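Predicted ATPase involved in replication control, Cdc46/Mcm family (Methanopyrus kandleri AV19, PDB 3F8T) probably binds ATP and single-stranded DNA and may act as a DNA helicase in replication. Local coordinates at residues 108-113 against 142-147. The protein carries 2 engineered substitutions. Residues are numbered along the deposited sequence; the frame is centred on the assembly and turned at random.
Sequences VERIRP and GSELVA
Glu144 reaches across to the backbone N-H of Ile111 and shows how one carboxylate can tie a loop to the residue just before a strand. Its OE2 accepts the N-H of Ile111 through the syn lone pair, at 2.9 Å and with an N-H...O angle of 148°. Two waters widen the grip: one donates to OE2 at 2.6 Å and also to the carbonyl O of Val108, while the other donates to OE1 and accepts from the N-H of Arg112. The carboxylate group gets there on an extended chain whose CG sits between the backbone N and the carbonyl carbon (chi1 70°). An alanine here would remove the carboxylate and would probably leave the N-H of Ile111 without its acceptor and both waters without their link to this strand end. Both segments belong to the OB-fold region of this MCM homolog: 108-113 lies in the loop leading into strand 118-130, and 142-147 runs from the turn after strand 134-140 into strand 145-149. Beneath the carboxylate the contact is apolar and buried. Ile111 and Val146 meet tip to tip, CD1 of the former 3.9 Å from CG1 of the latter, and both also rest on Ile121 of strand 118-130. The exposed side is looser. Arg110 passes Glu144 obliquely, its CD 3.3 Å from OE1, but NE stays 4.0 Å from that oxygen, which lies well out of the guanidinium plane; any attraction is probably of charge alone, with no N-H pointing at the oxygen. At the edge of the same guanidinium, NH2 comes within 3.7 Å of Ser143 CB.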
ATOM      1  N   VAL A 108     -14.737   8.950  -7.603  1.00 31.27           N
ATOM      2  CA  VAL A 108     -16.074   9.011  -7.027  1.00 31.15           C
ATOM      3  C   VAL A 108     -16.169   8.109  -5.793  1.00 32.06           C
ATOM      4  O   VAL A 108     -15.824   6.928  -5.834  1.00 31.00           O
ATOM      5  CB  VAL A 108     -17.150   8.636  -8.085  1.00 30.40           C
ATOM      6  CG1 VAL A 108     -18.484   8.325  -7.436  1.00 30.27           C
ATOM      7  CG2 VAL A 108     -17.307   9.760  -9.106  1.00 29.33           C
ATOM      8  N   GLU A 109     -16.635   8.692  -4.695  1.00 33.66           N
ATOM      9  CA  GLU A 109     -16.709   7.989  -3.425  1.00 35.27           C
ATOM     10  C   GLU A 109     -17.998   7.189  -3.245  1.00 35.06           C
ATOM     11  O   GLU A 109     -18.038   6.261  -2.432  1.00 35.19           O
ATOM     12  CB  GLU A 109     -16.499   8.981  -2.275  1.00 35.56           C
ATOM     13  CG  GLU A 109     -15.112   9.617  -2.289  1.00 37.85           C
ATOM     14  CD  GLU A 109     -14.842  10.489  -1.075  1.00 38.33           C
ATOM     15  OE1 GLU A 109     -15.520  10.300  -0.038  1.00 42.42           O
ATOM     16  OE2 GLU A 109     -13.942  11.358  -1.161  1.00 42.61           O
ATOM     17  N   ARG A 110     -19.042   7.553  -3.998  1.00 34.93           N
ATOM     18  CA  ARG A 110     -20.340   6.865  -3.968  1.00 35.42           C
ATOM     19  C   ARG A 110     -20.883   6.708  -5.387  1.00 34.75           C
ATOM     20  O   ARG A 110     -21.362   7.670  -5.964  1.00 34.64           O
ATOM     21  CB  ARG A 110     -21.361   7.637  -3.106  1.00 35.80           C
ATOM     22  CG  ARG A 110     -21.097   7.600  -1.606  1.00 38.75           C
ATOM     23  CD  ARG A 110     -21.008   6.168  -1.090  1.00 43.07           C
ATOM     24  NE  ARG A 110     -20.362   6.109   0.220  1.00 47.06           N
ATOM     25  CZ  ARG A 110     -21.021   6.056   1.371  1.00 48.34           C
ATOM     26  NH1 ARG A 110     -22.350   6.038   1.377  1.00 50.90           N
ATOM     27  NH2 ARG A 110     -20.356   6.015   2.516  1.00 48.96           N
ATOM     28  N   ILE A 111     -20.817   5.502  -5.948  1.00 34.66           N
ATOM     29  CA  ILE A 111     -21.117   5.323  -7.388  1.00 34.42           C
ATOM     30  C   ILE A 111     -22.609   5.243  -7.758  1.00 34.59           C
ATOM     31  O   ILE A 111     -22.992   5.561  -8.882  1.00 33.76           O
ATOM     32  CB  ILE A 111     -20.376   4.110  -8.027  1.00 34.68           C
ATOM     33  CG1 ILE A 111     -20.930   2.776  -7.509  1.00 35.19           C
ATOM     34  CG2 ILE A 111     -18.856   4.215  -7.814  1.00 34.69           C
ATOM     35  CD1 ILE A 111     -21.023   1.689  -8.599  1.00 36.43           C
ATOM     36  N   ARG A 112     -23.450   4.808  -6.826  1.00 34.94           N
ATOM     37  CA  ARG A 112     -24.863   4.544  -7.157  1.00 35.56           C
ATOM     38  C   ARG A 112     -25.616   5.772  -7.704  1.00 35.30           C
ATOM     39  O   ARG A 112     -26.347   5.653  -8.691  1.00 35.58           O
ATOM     40  CB  ARG A 112     -25.592   3.921  -5.953  1.00 36.04           C
ATOM     41  CG  ARG A 112     -26.935   3.283  -6.280  1.00 38.42           C
ATOM     42  CD  ARG A 112     -27.385   2.356  -5.161  1.00 42.48           C
ATOM     43  NE  ARG A 112     -28.792   1.984  -5.292  1.00 45.59           N
ATOM     44  CZ  ARG A 112     -29.347   0.905  -4.739  1.00 47.57           C
ATOM     45  NH1 ARG A 112     -28.618   0.056  -4.021  1.00 47.85           N
ATOM     46  NH2 ARG A 112     -30.639   0.662  -4.918  1.00 47.77           N
ATOM     47  N   PRO A 113     -25.441   6.956  -7.082  1.00 35.11           N
ATOM     48  CA  PRO A 113     -26.136   8.133  -7.616  1.00 35.04           C
ATOM     49  C   PRO A 113     -25.645   8.537  -9.001  1.00 34.54           C
ATOM     50  O   PRO A 113     -26.316   9.328  -9.673  1.00 34.91           O
ATOM     51  CB  PRO A 113     -25.790   9.238  -6.609  1.00 34.71           C
ATOM     52  CG  PRO A 113     -25.383   8.509  -5.364  1.00 35.78           C
ATOM     53  CD  PRO A 113     -24.665   7.302  -5.879  1.00 35.39           C
ATOM     54  N   GLY A 142     -12.526   3.185  -0.372  1.00 26.70           N
ATOM     55  CA  GLY A 142     -12.348   3.942   0.870  1.00 29.15           C
ATOM     56  C   GLY A 142     -13.599   3.902   1.721  1.00 30.69           C
ATOM     57  O   GLY A 142     -13.548   3.457   2.867  1.00 31.86           O
ATOM     58  N   SER A 143     -14.726   4.357   1.174  1.00 31.24           N
ATOM     59  CA  SER A 143     -15.985   4.344   1.934  1.00 32.56           C
ATOM     60  C   SER A 143     -16.950   3.243   1.524  1.00 32.27           C
ATOM     61  O   SER A 143     -17.888   2.942   2.264  1.00 32.39           O
ATOM     62  CB  SER A 143     -16.695   5.703   1.868  1.00 32.71           C
ATOM     63  OG  SER A 143     -15.772   6.764   2.020  1.00 35.73           O
ATOM     64  N   GLU A 144     -16.727   2.633   0.358  1.00 31.27           N
ATOM     65  CA  GLU A 144     -17.624   1.598  -0.134  1.00 30.37           C
ATOM     66  C   GLU A 144     -16.879   0.554  -0.952  1.00 29.42           C
ATOM     67  O   GLU A 144     -15.748   0.780  -1.379  1.00 28.99           O
ATOM     68  CB  GLU A 144     -18.750   2.215  -0.976  1.00 30.81           C
ATOM     69  CG  GLU A 144     -18.302   2.784  -2.324  1.00 31.06           C
ATOM     70  CD  GLU A 144     -19.447   3.335  -3.152  1.00 31.47           C
ATOM     71  OE1 GLU A 144     -20.609   3.312  -2.678  1.00 33.18           O
ATOM     72  OE2 GLU A 144     -19.185   3.810  -4.277  1.00 31.49           O
ATOM     73  N   LEU A 145     -17.533  -0.577  -1.184  1.00 28.14           N
ATOM     74  CA  LEU A 145     -17.006  -1.599  -2.074  1.00 27.18           C
ATOM     75  C   LEU A 145     -17.777  -1.531  -3.390  1.00 26.82           C
ATOM     76  O   LEU A 145     -19.015  -1.511  -3.389  1.00 28.03           O
ATOM     77  CB  LEU A 145     -17.129  -2.976  -1.435  1.00 26.75           C
ATOM     78  CG  LEU A 145     -16.467  -3.147  -0.068  1.00 27.21           C
ATOM     79  CD1 LEU A 145     -16.767  -4.545   0.486  1.00 29.38           C
ATOM     80  CD2 LEU A 145     -14.962  -2.883  -0.139  1.00 27.13           C
ATOM     81  N   VAL A 146     -17.050  -1.478  -4.502  1.00 25.33           N
ATOM     82  CA  VAL A 146     -17.646  -1.224  -5.817  1.00 24.45           C
ATOM     83  C   VAL A 146     -17.502  -2.451  -6.706  1.00 23.81           C
ATOM     84  O   VAL A 146     -16.403  -2.967  -6.869  1.00 22.21           O
ATOM     85  CB  VAL A 146     -16.975   0.002  -6.493  1.00 24.52           C
ATOM     86  CG1 VAL A 146     -17.490   0.199  -7.926  1.00 24.57           C
ATOM     87  CG2 VAL A 146     -17.207   1.255  -5.652  1.00 25.05           C
ATOM     88  N   ALA A 147     -18.614  -2.929  -7.268  1.00 23.59           N
ATOM     89  CA  ALA A 147     -18.548  -4.057  -8.199  1.00 23.20           C
ATOM     90  C   ALA A 147     -18.150  -3.538  -9.570  1.00 22.77           C
ATOM     91  O   ALA A 147     -18.641  -2.484  -9.994  1.00 22.01           O
ATOM     92  CB  ALA A 147     -19.914  -4.791  -8.271  1.00 24.05           C
TER
HETATM   93  O   HOH W   1     -16.667   4.331  -4.913  1.00 27.68           O
HETATM   94  O   HOH W   2     -23.003   4.093  -4.048  1.00 35.11           O